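Protein (triosephosphate isomerase) (Thermotoga maritima, PDB 1B9B) catalyses the reversible isomerisation of dihydroxyacetone phosphate and D-glyceraldehyde 3-phosphate, a step of glycolysis and gluconeogenesis. Local coordinates at residues V89-V94 with G121-L126; N219-I224 with A247-G252; Q147-F152 with R192-E197. All coordinates share one frame; numbering follows the deposited sequence.

In the fold
From the N terminus, contact 1 comes first: residues 89-94 and 121-126 are joined as neighbouring strands, closing a connection that is mostly helix. Contact 3 follows, where residues 147-152 and 192-197 bring two outer helices together, closing a loop that contains helix 157-162 and strand 164-167. Contact 2 is last, closing a loop that holds strand 231-234 by bringing residues 219-224, which include a weakly bonded helix, against C-terminal helix 242-251. The three are in series; none nests in or crosses another. Contacts 1 and 3 touch, since Leu126 CD2 packs on Gly151 CA, whereas contact 2 stays about 10 Å or more, nearest atoms, from both. Together they illustrate how one TIM barrel is built from sheet pairing inside and helix packing outside.

Contact 1. Residues V89-V94 with G121-L126; sequences VEYVIV and GMTPIL
Residues 91-94 and 123-126 run side by side as parallel strands, with Tyr91 level with Thr123 and Val94 with Leu126. Thr123 N donates to Glu90 O at 2.7 Å, almost along the C=O axis. Val92 then bonds to the two residues on either side of Pro124, the usual parallel pattern: its N gives a bond to Thr123 O at 3.0 Å, and its O takes one from Ile125 N, also 3.0 Å long but bent to 135° at the hydrogen. The last bond, from Val94 N to Ile125 O, is straight at its hydrogen, though the donor stands 41° out of the carbonyl plane.

Met122 lies at the start of the pairing, just before Thr123. Its CB lies 3.7 Å from Glu90 O, and CG is directed past Val89 O. SD rests against that same carbonyl, 3.4 Å from Val89 O. A bend at the last torsion (chi3 -60°) then swings CE over to Val92 CG2, 3.5 Å away. On the other face of the sheet Tyr91 and Thr123 point the same way; CE2 of Tyr91 meets CG2 of Thr123 at 3.5 Å, and Thr123 OG1 sits over the rim of one ring face. Farther along, Tyr91 CD2 touches Ile125 CD1 at 3.7 Å.

The pair makes a beta-alpha-beta unit of the barrel. Val94 and Pro124 lie against helix 107-119, which links the strands, while Val92 packs on helix 81-87. Strand 61-64 bonds to the other edge of 91-94, and Thr123 and Ile125 touch strand 164-167 on the other flank.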
ATOM      1  N   VAL B  89       7.635 -33.537   5.911  1.00 59.71           N
ATOM      2  CA  VAL B  89       7.329 -32.458   6.843  1.00 57.52           C
ATOM      3  C   VAL B  89       5.903 -32.724   7.332  1.00 59.28           C
ATOM      4  O   VAL B  89       5.044 -33.133   6.546  1.00 60.94           O
ATOM      5  CB  VAL B  89       7.391 -31.083   6.133  1.00 55.70           C
ATOM      6  CG1 VAL B  89       7.045 -29.964   7.098  1.00 56.39           C
ATOM      7  CG2 VAL B  89       8.775 -30.864   5.562  1.00 56.59           C
ATOM      8  N   GLU B  90       5.650 -32.519   8.622  1.00 57.37           N
ATOM      9  CA  GLU B  90       4.316 -32.746   9.175  1.00 55.01           C
ATOM     10  C   GLU B  90       3.635 -31.457   9.628  1.00 51.62           C
ATOM     11  O   GLU B  90       2.411 -31.347   9.612  1.00 50.74           O
ATOM     12  CB  GLU B  90       4.388 -33.733  10.342  1.00 57.52           C
ATOM     13  CG  GLU B  90       4.502 -35.182   9.901  1.00 66.32           C
ATOM     14  CD  GLU B  90       4.602 -36.146  11.067  1.00 70.97           C
ATOM     15  OE1 GLU B  90       5.687 -36.230  11.680  1.00 75.67           O
ATOM     16  OE2 GLU B  90       3.593 -36.814  11.378  1.00 71.01           O
ATOM     17  N   TYR B  91       4.438 -30.480  10.026  1.00 48.68           N
ATOM     18  CA  TYR B  91       3.911 -29.209  10.482  1.00 45.92           C
ATOM     19  C   TYR B  91       4.457 -28.062   9.665  1.00 45.57           C
ATOM     20  O   TYR B  91       5.599 -28.101   9.208  1.00 45.05           O
ATOM     21  CB  TYR B  91       4.253 -28.982  11.953  1.00 45.42           C
ATOM     22  CG  TYR B  91       3.517 -29.909  12.885  1.00 52.04           C
ATOM     23  CD1 TYR B  91       3.914 -31.240  13.040  1.00 51.76           C
ATOM     24  CD2 TYR B  91       2.394 -29.468  13.582  1.00 51.50           C
ATOM     25  CE1 TYR B  91       3.205 -32.109  13.869  1.00 54.60           C
ATOM     26  CE2 TYR B  91       1.681 -30.328  14.410  1.00 53.64           C
ATOM     27  CZ  TYR B  91       2.087 -31.644  14.549  1.00 53.25           C
ATOM     28  OH  TYR B  91       1.365 -32.489  15.361  1.00 50.92           O
ATOM     29  N   VAL B  92       3.629 -27.041   9.489  1.00 41.95           N
ATOM     30  CA  VAL B  92       4.013 -25.860   8.747  1.00 38.47           C
ATOM     31  C   VAL B  92       3.524 -24.626   9.486  1.00 41.50           C
ATOM     32  O   VAL B  92       2.321 -24.466   9.715  1.00 42.47           O
ATOM     33  CB  VAL B  92       3.387 -25.835   7.343  1.00 34.81           C
ATOM     34  CG1 VAL B  92       3.717 -24.533   6.677  1.00 29.49           C
ATOM     35  CG2 VAL B  92       3.887 -26.992   6.517  1.00 35.18           C
ATOM     36  N   ILE B  93       4.451 -23.760   9.877  1.00 39.75           N
ATOM     37  CA  ILE B  93       4.067 -22.534  10.554  1.00 38.18           C
ATOM     38  C   ILE B  93       3.455 -21.679   9.461  1.00 38.72           C
ATOM     39  O   ILE B  93       3.999 -21.596   8.366  1.00 38.87           O
ATOM     40  CB  ILE B  93       5.291 -21.801  11.134  1.00 39.06           C
ATOM     41  CG1 ILE B  93       5.948 -22.671  12.207  1.00 38.47           C
ATOM     42  CG2 ILE B  93       4.872 -20.459  11.710  1.00 34.79           C
ATOM     43  CD1 ILE B  93       7.197 -22.076  12.806  1.00 36.11           C
ATOM     44  N   VAL B  94       2.318 -21.059   9.747  1.00 36.80           N
ATOM     45  CA  VAL B  94       1.651 -20.213   8.769  1.00 34.10           C
ATOM     46  C   VAL B  94       1.174 -18.923   9.427  1.00 33.76           C
ATOM     47  O   VAL B  94       0.611 -18.946  10.518  1.00 33.83           O
ATOM     48  CB  VAL B  94       0.433 -20.945   8.141  1.00 34.77           C
ATOM     49  CG1 VAL B  94      -0.274 -20.042   7.156  1.00 38.26           C
ATOM     50  CG2 VAL B  94       0.888 -22.197   7.430  1.00 35.03           C
ATOM     51  N   GLY B 121      -2.485 -33.236   3.881  1.00 49.68           N
ATOM     52  CA  GLY B 121      -2.424 -33.994   5.118  1.00 45.98           C
ATOM     53  C   GLY B 121      -1.382 -33.495   6.105  1.00 45.04           C
ATOM     54  O   GLY B 121      -0.829 -34.281   6.866  1.00 48.10           O
ATOM     55  N   MET B 122      -1.102 -32.196   6.108  1.00 42.58           N
ATOM     56  CA  MET B 122      -0.116 -31.652   7.032  1.00 41.23           C
ATOM     57  C   MET B 122      -0.804 -30.753   8.051  1.00 43.42           C
ATOM     58  O   MET B 122      -1.979 -30.424   7.891  1.00 48.14           O
ATOM     59  CB  MET B 122       0.943 -30.877   6.261  1.00 42.35           C
ATOM     60  CG  MET B 122       1.460 -31.625   5.045  1.00 46.22           C
ATOM     61  SD  MET B 122       3.109 -31.111   4.577  1.00 49.06           S
ATOM     62  CE  MET B 122       2.839 -29.384   4.256  1.00 53.49           C
ATOM     63  N   THR B 123      -0.088 -30.347   9.097  1.00 40.90           N
ATOM     64  CA  THR B 123      -0.702 -29.511  10.121  1.00 40.28           C
ATOM     65  C   THR B 123      -0.325 -28.038  10.098  1.00 39.37           C
ATOM     66  O   THR B 123       0.838 -27.673  10.264  1.00 43.19           O
ATOM     67  CB  THR B 123      -0.414 -30.059  11.528  1.00 42.24           C
ATOM     68  OG1 THR B 123      -0.901 -31.404  11.623  1.00 47.66           O
ATOM     69  CG2 THR B 123      -1.105 -29.210  12.579  1.00 41.07           C
ATOM     70  N   PRO B 124      -1.320 -27.164   9.902  1.00 36.07           N
ATOM     71  CA  PRO B 124      -1.034 -25.733   9.872  1.00 34.23           C
ATOM     72  C   PRO B 124      -0.884 -25.268  11.296  1.00 35.31           C
ATOM     73  O   PRO B 124      -1.497 -25.830  12.190  1.00 39.51           O
ATOM     74  CB  PRO B 124      -2.292 -25.127   9.244  1.00 33.63           C
ATOM     75  CG  PRO B 124      -3.018 -26.288   8.632  1.00 39.60           C
ATOM     76  CD  PRO B 124      -2.727 -27.419   9.566  1.00 38.20           C
ATOM     77  N   ILE B 125      -0.049 -24.263  11.511  1.00 34.46           N
ATOM     78  CA  ILE B 125       0.110 -23.687  12.832  1.00 31.26           C
ATOM     79  C   ILE B 125      -0.076 -22.207  12.552  1.00 33.95           C
ATOM     80  O   ILE B 125       0.854 -21.499  12.181  1.00 37.28           O
ATOM     81  CB  ILE B 125       1.506 -24.001  13.461  1.00 33.06           C
ATOM     82  CG1 ILE B 125       1.575 -25.496  13.803  1.00 38.79           C
ATOM     83  CG2 ILE B 125       1.722 -23.193  14.751  1.00 23.75           C
ATOM     84  CD1 ILE B 125       2.789 -25.918  14.629  1.00 37.12           C
ATOM     85  N   LEU B 126      -1.322 -21.771  12.691  1.00 33.60           N
ATOM     86  CA  LEU B 126      -1.713 -20.396  12.449  1.00 31.11           C
ATOM     87  C   LEU B 126      -1.325 -19.507  13.608  1.00 30.08           C
ATOM     88  O   LEU B 126      -1.720 -19.740  14.747  1.00 34.32           O
ATOM     89  CB  LEU B 126      -3.227 -20.329  12.219  1.00 35.55           C
ATOM     90  CG  LEU B 126      -3.895 -18.966  12.003  1.00 40.52           C
ATOM     91  CD1 LEU B 126      -3.306 -18.235  10.797  1.00 41.49           C
ATOM     92  CD2 LEU B 126      -5.376 -19.200  11.808  1.00 41.25           C
TER

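Contact 2. Residues N219-I224 with A247-G252; sequences NFLGLI and ARIMRG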
ATOM      1  N   ASN B 219      10.197 -19.581  32.906  1.00 75.03           N
ATOM      2  CA  ASN B 219       8.788 -19.193  32.909  1.00 68.95           C
ATOM      3  C   ASN B 219       7.859 -20.205  32.256  1.00 61.65           C
ATOM      4  O   ASN B 219       6.686 -20.294  32.594  1.00 59.78           O
ATOM      5  CB  ASN B 219       8.615 -17.838  32.216  1.00 70.42           C
ATOM      6  CG  ASN B 219       9.102 -17.853  30.784  1.00 72.96           C
ATOM      7  OD1 ASN B 219       8.822 -18.790  30.042  1.00 76.72           O
ATOM      8  ND2 ASN B 219       9.825 -16.813  30.383  1.00 71.56           N
ATOM      9  N   PHE B 220       8.379 -20.978  31.323  1.00 58.84           N
ATOM     10  CA  PHE B 220       7.545 -21.944  30.636  1.00 63.19           C
ATOM     11  C   PHE B 220       6.653 -22.810  31.534  1.00 64.96           C
ATOM     12  O   PHE B 220       5.585 -23.249  31.108  1.00 67.43           O
ATOM     13  CB  PHE B 220       8.399 -22.848  29.755  1.00 59.79           C
ATOM     14  CG  PHE B 220       7.596 -23.783  28.922  1.00 57.87           C
ATOM     15  CD1 PHE B 220       6.679 -23.291  28.003  1.00 56.19           C
ATOM     16  CD2 PHE B 220       7.722 -25.157  29.081  1.00 61.90           C
ATOM     17  CE1 PHE B 220       5.894 -24.153  27.255  1.00 56.62           C
ATOM     18  CE2 PHE B 220       6.940 -26.034  28.335  1.00 61.16           C
ATOM     19  CZ  PHE B 220       6.023 -25.531  27.419  1.00 59.50           C
ATOM     20  N   LEU B 221       7.078 -23.059  32.768  1.00 66.03           N
ATOM     21  CA  LEU B 221       6.284 -23.885  33.677  1.00 64.42           C
ATOM     22  C   LEU B 221       5.010 -23.141  34.089  1.00 63.88           C
ATOM     23  O   LEU B 221       3.944 -23.741  34.251  1.00 62.82           O
ATOM     24  CB  LEU B 221       7.126 -24.258  34.911  1.00 62.50           C
ATOM     25  CG  LEU B 221       6.647 -25.270  35.969  1.00 60.87           C
ATOM     26  CD1 LEU B 221       5.728 -24.579  36.967  1.00 59.49           C
ATOM     27  CD2 LEU B 221       5.965 -26.469  35.308  1.00 51.72           C
ATOM     28  N   GLY B 222       5.121 -21.826  34.237  1.00 61.35           N
ATOM     29  CA  GLY B 222       3.973 -21.032  34.632  1.00 58.03           C
ATOM     30  C   GLY B 222       2.944 -20.837  33.536  1.00 57.49           C
ATOM     31  O   GLY B 222       1.908 -20.224  33.762  1.00 60.97           O
ATOM     32  N   LEU B 223       3.221 -21.353  32.345  1.00 56.47           N
ATOM     33  CA  LEU B 223       2.295 -21.214  31.233  1.00 48.93           C
ATOM     34  C   LEU B 223       1.622 -22.538  30.896  1.00 49.15           C
ATOM     35  O   LEU B 223       0.400 -22.619  30.888  1.00 49.91           O
ATOM     36  CB  LEU B 223       3.024 -20.657  30.012  1.00 45.75           C
ATOM     37  CG  LEU B 223       3.557 -19.227  30.173  1.00 47.40           C
ATOM     38  CD1 LEU B 223       4.604 -18.956  29.125  1.00 48.90           C
ATOM     39  CD2 LEU B 223       2.436 -18.218  30.064  1.00 44.76           C
ATOM     40  N   ILE B 224       2.401 -23.581  30.632  1.00 48.58           N
ATOM     41  CA  ILE B 224       1.796 -24.870  30.292  1.00 55.04           C
ATOM     42  C   ILE B 224       0.831 -25.377  31.346  1.00 56.49           C
ATOM     43  O   ILE B 224       0.022 -26.262  31.076  1.00 56.98           O
ATOM     44  CB  ILE B 224       2.850 -25.975  30.050  1.00 57.64           C
ATOM     45  CG1 ILE B 224       4.116 -25.679  30.852  1.00 61.26           C
ATOM     46  CG2 ILE B 224       3.111 -26.125  28.563  1.00 57.55           C
ATOM     47  CD1 ILE B 224       3.921 -25.754  32.348  1.00 65.07           C
ATOM     48  N   ALA B 247      11.434 -29.228  26.949  1.00 65.00           N
ATOM     49  CA  ALA B 247      10.831 -30.517  26.640  1.00 70.53           C
ATOM     50  C   ALA B 247      10.707 -31.358  27.904  1.00 73.28           C
ATOM     51  O   ALA B 247       9.782 -32.164  28.040  1.00 72.99           O
ATOM     52  CB  ALA B 247      11.670 -31.252  25.594  1.00 68.13           C
ATOM     53  N   ARG B 248      11.648 -31.160  28.827  1.00 76.42           N
ATOM     54  CA  ARG B 248      11.669 -31.890  30.091  1.00 76.25           C
ATOM     55  C   ARG B 248      10.500 -31.406  30.935  1.00 71.72           C
ATOM     56  O   ARG B 248       9.670 -32.202  31.384  1.00 68.92           O
ATOM     57  CB  ARG B 248      12.986 -31.632  30.837  1.00 84.58           C
ATOM     58  CG  ARG B 248      13.707 -32.896  31.316  1.00 91.63           C
ATOM     59  CD  ARG B 248      14.909 -33.228  30.433  1.00 95.23           C
ATOM     60  NE  ARG B 248      15.150 -34.669  30.360  1.00 99.66           N
ATOM     61  CZ  ARG B 248      16.113 -35.242  29.642  1.00100.40           C
ATOM     62  NH1 ARG B 248      16.953 -34.503  28.923  1.00100.01           N
ATOM     63  NH2 ARG B 248      16.227 -36.564  29.630  1.00 99.92           N
ATOM     64  N   ILE B 249      10.451 -30.092  31.138  1.00 65.27           N
ATOM     65  CA  ILE B 249       9.398 -29.438  31.906  1.00 60.74           C
ATOM     66  C   ILE B 249       8.015 -29.927  31.481  1.00 61.87           C
ATOM     67  O   ILE B 249       7.218 -30.383  32.305  1.00 64.42           O
ATOM     68  CB  ILE B 249       9.463 -27.921  31.708  1.00 55.40           C
ATOM     69  CG1 ILE B 249      10.845 -27.419  32.124  1.00 55.94           C
ATOM     70  CG2 ILE B 249       8.365 -27.244  32.492  1.00 49.78           C
ATOM     71  CD1 ILE B 249      11.070 -25.950  31.882  1.00 57.65           C
ATOM     72  N   MET B 250       7.734 -29.828  30.189  1.00 60.61           N
ATOM     73  CA  MET B 250       6.455 -30.259  29.660  1.00 61.34           C
ATOM     74  C   MET B 250       6.115 -31.706  30.016  1.00 62.07           C
ATOM     75  O   MET B 250       4.939 -32.062  30.155  1.00 58.44           O
ATOM     76  CB  MET B 250       6.437 -30.090  28.141  1.00 64.34           C
ATOM     77  CG  MET B 250       5.643 -28.882  27.674  1.00 67.70           C
ATOM     78  SD  MET B 250       5.266 -28.930  25.912  1.00 70.67           S
ATOM     79  CE  MET B 250       4.567 -30.582  25.780  1.00 62.32           C
ATOM     80  N   ARG B 251       7.140 -32.538  30.161  1.00 63.03           N
ATOM     81  CA  ARG B 251       6.933 -33.944  30.482  1.00 63.96           C
ATOM     82  C   ARG B 251       6.421 -34.106  31.914  1.00 63.10           C
ATOM     83  O   ARG B 251       5.748 -35.087  32.247  1.00 57.16           O
ATOM     84  CB  ARG B 251       8.245 -34.709  30.304  1.00 67.63           C
ATOM     85  CG  ARG B 251       8.061 -36.154  29.904  1.00 78.33           C
ATOM     86  CD  ARG B 251       7.209 -36.907  30.906  1.00 89.88           C
ATOM     87  NE  ARG B 251       7.085 -38.320  30.568  1.00100.18           N
ATOM     88  CZ  ARG B 251       8.119 -39.116  30.308  1.00105.69           C
ATOM     89  NH1 ARG B 251       9.363 -38.639  30.341  1.00106.46           N
ATOM     90  NH2 ARG B 251       7.913 -40.399  30.025  1.00108.61           N
ATOM     91  N   GLY B 252       6.738 -33.123  32.753  1.00 63.40           N
ATOM     92  CA  GLY B 252       6.317 -33.165  34.139  1.00 66.82           C
ATOM     93  C   GLY B 252       4.981 -32.490  34.337  1.00 69.76           C
ATOM     94  O   GLY B 252       4.794 -31.720  35.278  1.00 74.15           O
TER
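Gly252 N is held by two backbone carbonyls, donating to Ile249 O at 2.8 Å and, weakly, to Arg248 O at 3.4 Å; both carbonyls belong to helix 242-251, the C-terminal helix of the TIM barrel. No hydrogen bond crosses to residues 219-224, so the two segments meet through side-chain packing. Phe220 is central. With CG anti to its backbone N (chi1 -175°), the ring reaches obliquely toward Met250 and makes a Met-aromatic contact: the sulfur lies beside the ring's edge, 5.1 Å from Met250 SD to the centroid and 83° off the normal. CG of Met250 is also at that edge, in the ring plane, while Ile249 CG2 approaches obliquely, 4.1 Å from Phe220 CD2. An alanine in place of Phe220 would remove the ring and would probably loosen the packing around Met250 and Ile249. On the side facing the sheet, Met250 also packs on Leu7 of strand 6-10 and on Leu5 and Phe37, tying the outer layer to the sheet. At the more exposed margin, CG2 of Ile249 is shared with Leu221, whose CD2 comes within 3.8 Å of Ile249 CG2.

Contact 3. Residues Q147-F152 with R192-E197; sequences QVREGF and RKLLSE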
ATOM      1  N   GLN B 147      -8.224 -12.385  12.877  1.00 36.48           N
ATOM      2  CA  GLN B 147      -7.229 -13.321  12.362  1.00 33.22           C
ATOM      3  C   GLN B 147      -7.683 -14.765  12.443  1.00 30.98           C
ATOM      4  O   GLN B 147      -7.334 -15.573  11.582  1.00 30.09           O
ATOM      5  CB  GLN B 147      -5.901 -13.151  13.102  1.00 30.65           C
ATOM      6  CG  GLN B 147      -5.406 -11.711  13.120  1.00 33.02           C
ATOM      7  CD  GLN B 147      -4.023 -11.549  13.731  1.00 34.83           C
ATOM      8  OE1 GLN B 147      -3.752 -12.041  14.822  1.00 37.61           O
ATOM      9  NE2 GLN B 147      -3.145 -10.840  13.028  1.00 33.71           N
ATOM     10  N   VAL B 148      -8.458 -15.103  13.467  1.00 29.47           N
ATOM     11  CA  VAL B 148      -8.922 -16.479  13.593  1.00 33.09           C
ATOM     12  C   VAL B 148     -10.046 -16.754  12.595  1.00 36.39           C
ATOM     13  O   VAL B 148     -10.061 -17.794  11.923  1.00 32.74           O
ATOM     14  CB  VAL B 148      -9.404 -16.784  15.018  1.00 28.95           C
ATOM     15  CG1 VAL B 148      -9.899 -18.221  15.104  1.00 26.82           C
ATOM     16  CG2 VAL B 148      -8.260 -16.584  15.985  1.00 29.28           C
ATOM     17  N   ARG B 149     -10.978 -15.810  12.499  1.00 35.57           N
ATOM     18  CA  ARG B 149     -12.092 -15.931  11.572  1.00 31.77           C
ATOM     19  C   ARG B 149     -11.572 -15.996  10.134  1.00 34.99           C
ATOM     20  O   ARG B 149     -12.000 -16.855   9.344  1.00 33.96           O
ATOM     21  CB  ARG B 149     -13.025 -14.748  11.740  1.00 28.33           C
ATOM     22  CG  ARG B 149     -13.850 -14.785  13.008  1.00 24.42           C
ATOM     23  CD  ARG B 149     -14.741 -13.551  13.061  1.00 31.81           C
ATOM     24  NE  ARG B 149     -15.754 -13.640  14.102  1.00 32.44           N
ATOM     25  CZ  ARG B 149     -16.637 -14.627  14.197  1.00 34.26           C
ATOM     26  NH1 ARG B 149     -16.633 -15.620  13.305  1.00 31.99           N
ATOM     27  NH2 ARG B 149     -17.519 -14.623  15.185  1.00 25.68           N
ATOM     28  N   GLU B 150     -10.652 -15.090   9.797  1.00 29.90           N
ATOM     29  CA  GLU B 150     -10.065 -15.077   8.468  1.00 27.15           C
ATOM     30  C   GLU B 150      -9.374 -16.407   8.193  1.00 29.73           C
ATOM     31  O   GLU B 150      -9.705 -17.095   7.233  1.00 32.33           O
ATOM     32  CB  GLU B 150      -9.063 -13.936   8.338  1.00 26.13           C
ATOM     33  CG  GLU B 150      -9.706 -12.566   8.284  1.00 32.19           C
ATOM     34  CD  GLU B 150     -10.111 -12.161   6.874  1.00 35.76           C
ATOM     35  OE1 GLU B 150     -10.381 -13.062   6.051  1.00 33.82           O
ATOM     36  OE2 GLU B 150     -10.173 -10.941   6.593  1.00 36.79           O
ATOM     37  N   GLY B 151      -8.434 -16.780   9.052  1.00 30.20           N
ATOM     38  CA  GLY B 151      -7.713 -18.024   8.858  1.00 30.81           C
ATOM     39  C   GLY B 151      -8.557 -19.283   8.716  1.00 32.91           C
ATOM     40  O   GLY B 151      -8.253 -20.134   7.880  1.00 32.92           O
ATOM     41  N   PHE B 152      -9.607 -19.410   9.527  1.00 33.62           N
ATOM     42  CA  PHE B 152     -10.475 -20.590   9.486  1.00 36.16           C
ATOM     43  C   PHE B 152     -11.554 -20.558   8.414  1.00 36.20           C
ATOM     44  O   PHE B 152     -12.117 -21.603   8.058  1.00 32.06           O
ATOM     45  CB  PHE B 152     -11.156 -20.819  10.844  1.00 33.88           C
ATOM     46  CG  PHE B 152     -10.312 -21.574  11.822  1.00 37.36           C
ATOM     47  CD1 PHE B 152      -9.351 -20.920  12.587  1.00 36.38           C
ATOM     48  CD2 PHE B 152     -10.444 -22.953  11.944  1.00 36.33           C
ATOM     49  CE1 PHE B 152      -8.533 -21.627  13.457  1.00 37.27           C
ATOM     50  CE2 PHE B 152      -9.630 -23.671  12.811  1.00 39.18           C
ATOM     51  CZ  PHE B 152      -8.670 -23.005  13.571  1.00 39.85           C
ATOM     52  N   ARG B 192     -10.770 -19.726  22.421  1.00 35.17           N
ATOM     53  CA  ARG B 192     -11.419 -21.025  22.506  1.00 36.22           C
ATOM     54  C   ARG B 192     -12.923 -20.899  22.588  1.00 35.84           C
ATOM     55  O   ARG B 192     -13.653 -21.808  22.181  1.00 34.70           O
ATOM     56  CB  ARG B 192     -10.897 -21.826  23.698  1.00 31.97           C
ATOM     57  CG  ARG B 192     -11.254 -23.293  23.608  1.00 33.25           C
ATOM     58  CD  ARG B 192     -10.673 -24.067  24.769  1.00 44.33           C
ATOM     59  NE  ARG B 192      -9.220 -23.982  24.796  1.00 48.71           N
ATOM     60  CZ  ARG B 192      -8.415 -24.718  24.040  1.00 50.39           C
ATOM     61  NH1 ARG B 192      -8.925 -25.609  23.196  1.00 46.53           N
ATOM     62  NH2 ARG B 192      -7.099 -24.552  24.122  1.00 52.62           N
ATOM     63  N   LYS B 193     -13.394 -19.777  23.117  1.00 37.12           N
ATOM     64  CA  LYS B 193     -14.829 -19.581  23.218  1.00 40.82           C
ATOM     65  C   LYS B 193     -15.284 -19.272  21.807  1.00 42.28           C
ATOM     66  O   LYS B 193     -16.308 -19.785  21.352  1.00 39.51           O
ATOM     67  CB  LYS B 193     -15.166 -18.417  24.147  1.00 40.36           C
ATOM     68  CG  LYS B 193     -16.652 -18.308  24.475  1.00 49.12           C
ATOM     69  CD  LYS B 193     -16.968 -17.041  25.255  1.00 58.69           C
ATOM     70  CE  LYS B 193     -16.609 -15.798  24.446  1.00 68.29           C
ATOM     71  NZ  LYS B 193     -16.879 -14.534  25.189  1.00 75.56           N
ATOM     72  N   LEU B 194     -14.492 -18.437  21.130  1.00 41.55           N
ATOM     73  CA  LEU B 194     -14.743 -18.026  19.752  1.00 39.56           C
ATOM     74  C   LEU B 194     -14.832 -19.287  18.901  1.00 37.14           C
ATOM     75  O   LEU B 194     -15.814 -19.528  18.201  1.00 35.74           O
ATOM     76  CB  LEU B 194     -13.586 -17.152  19.250  1.00 41.39           C
ATOM     77  CG  LEU B 194     -13.835 -16.173  18.098  1.00 43.98           C
ATOM     78  CD1 LEU B 194     -12.524 -15.549  17.654  1.00 47.88           C
ATOM     79  CD2 LEU B 194     -14.471 -16.886  16.948  1.00 45.58           C
ATOM     80  N   LEU B 195     -13.787 -20.092  18.962  1.00 32.48           N
ATOM     81  CA  LEU B 195     -13.763 -21.325  18.210  1.00 34.59           C
ATOM     82  C   LEU B 195     -15.020 -22.133  18.510  1.00 33.88           C
ATOM     83  O   LEU B 195     -15.485 -22.911  17.687  1.00 31.46           O
ATOM     84  CB  LEU B 195     -12.518 -22.122  18.589  1.00 34.17           C
ATOM     85  CG  LEU B 195     -11.387 -22.211  17.569  1.00 34.48           C
ATOM     86  CD1 LEU B 195     -11.388 -21.013  16.643  1.00 36.29           C
ATOM     87  CD2 LEU B 195     -10.078 -22.330  18.320  1.00 34.57           C
ATOM     88  N   SER B 196     -15.574 -21.937  19.694  1.00 37.04           N
ATOM     89  CA  SER B 196     -16.761 -22.673  20.084  1.00 43.50           C
ATOM     90  C   SER B 196     -17.994 -22.218  19.316  1.00 44.58           C
ATOM     91  O   SER B 196     -18.769 -23.034  18.827  1.00 44.73           O
ATOM     92  CB  SER B 196     -16.997 -22.512  21.574  1.00 43.78           C
ATOM     93  OG  SER B 196     -18.126 -23.267  21.949  1.00 58.62           O
ATOM     94  N   GLU B 197     -18.173 -20.906  19.220  1.00 47.62           N
ATOM     95  CA  GLU B 197     -19.299 -20.326  18.504  1.00 47.67           C
ATOM     96  C   GLU B 197     -19.157 -20.604  17.016  1.00 47.74           C
ATOM     97  O   GLU B 197     -20.114 -20.999  16.358  1.00 49.74           O
ATOM     98  CB  GLU B 197     -19.345 -18.824  18.755  1.00 51.75           C
ATOM     99  CG  GLU B 197     -19.524 -18.478  20.228  1.00 66.71           C
ATOM    100  CD  GLU B 197     -19.420 -16.990  20.507  1.00 73.97           C
ATOM    101  OE1 GLU B 197     -20.159 -16.210  19.865  1.00 80.78           O
ATOM    102  OE2 GLU B 197     -18.600 -16.602  21.372  1.00 75.85           O
TER
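Arg192 opens the second segment without meeting residues 147-152; its guanidinium forms salt bridges with Asp228 and Asp230 and bonds to the carbonyls of Ala204 and Ile207. The contact itself begins at Leu194. Its CG is roughly anti to the backbone N (chi1 -156°), which sends the branched end across to the opposing helix. There the two methyls divide their work: CD1 comes to 4.3 Å from Val148 CB, and CD2 settles over the centre of one face of the Arg149 guanidinium, 4.2 Å from Arg149 CZ. This is apolar packing of a methyl on a flat charged group, and the charge is met elsewhere, since Arg149 NE pairs with Glu145 in a salt bridge that probably helps hold the group in place.

Leu195 follows. Its CB is not aimed at the other helix, yet CD1 reaches it, meeting Val148 CG1 at 3.5 Å with the two side chains crossing at about a right angle. The same CD1 lies over one face of the Phe152 ring, 4.3 Å from Phe152 CE1, so a single methyl touches both Val148 and the residue one turn later. Farther on, Glu197 turns its CB back toward the first helix, but its OE1 remains 5.6 Å from Arg149 NH2; the opposite charges could attract only at long range.

On the inner side Phe152 and Leu195 both rest on Ile165 of strand 164-167, whereas Arg149 also packs against Gly138 of the second subunit. The axes of residues 147-152 and 192-197 come within 11.1 Å, at 43° to each other; the helices they belong to, 140-152 and 181-198, are neighbours in the outer layer of the TIM barrel.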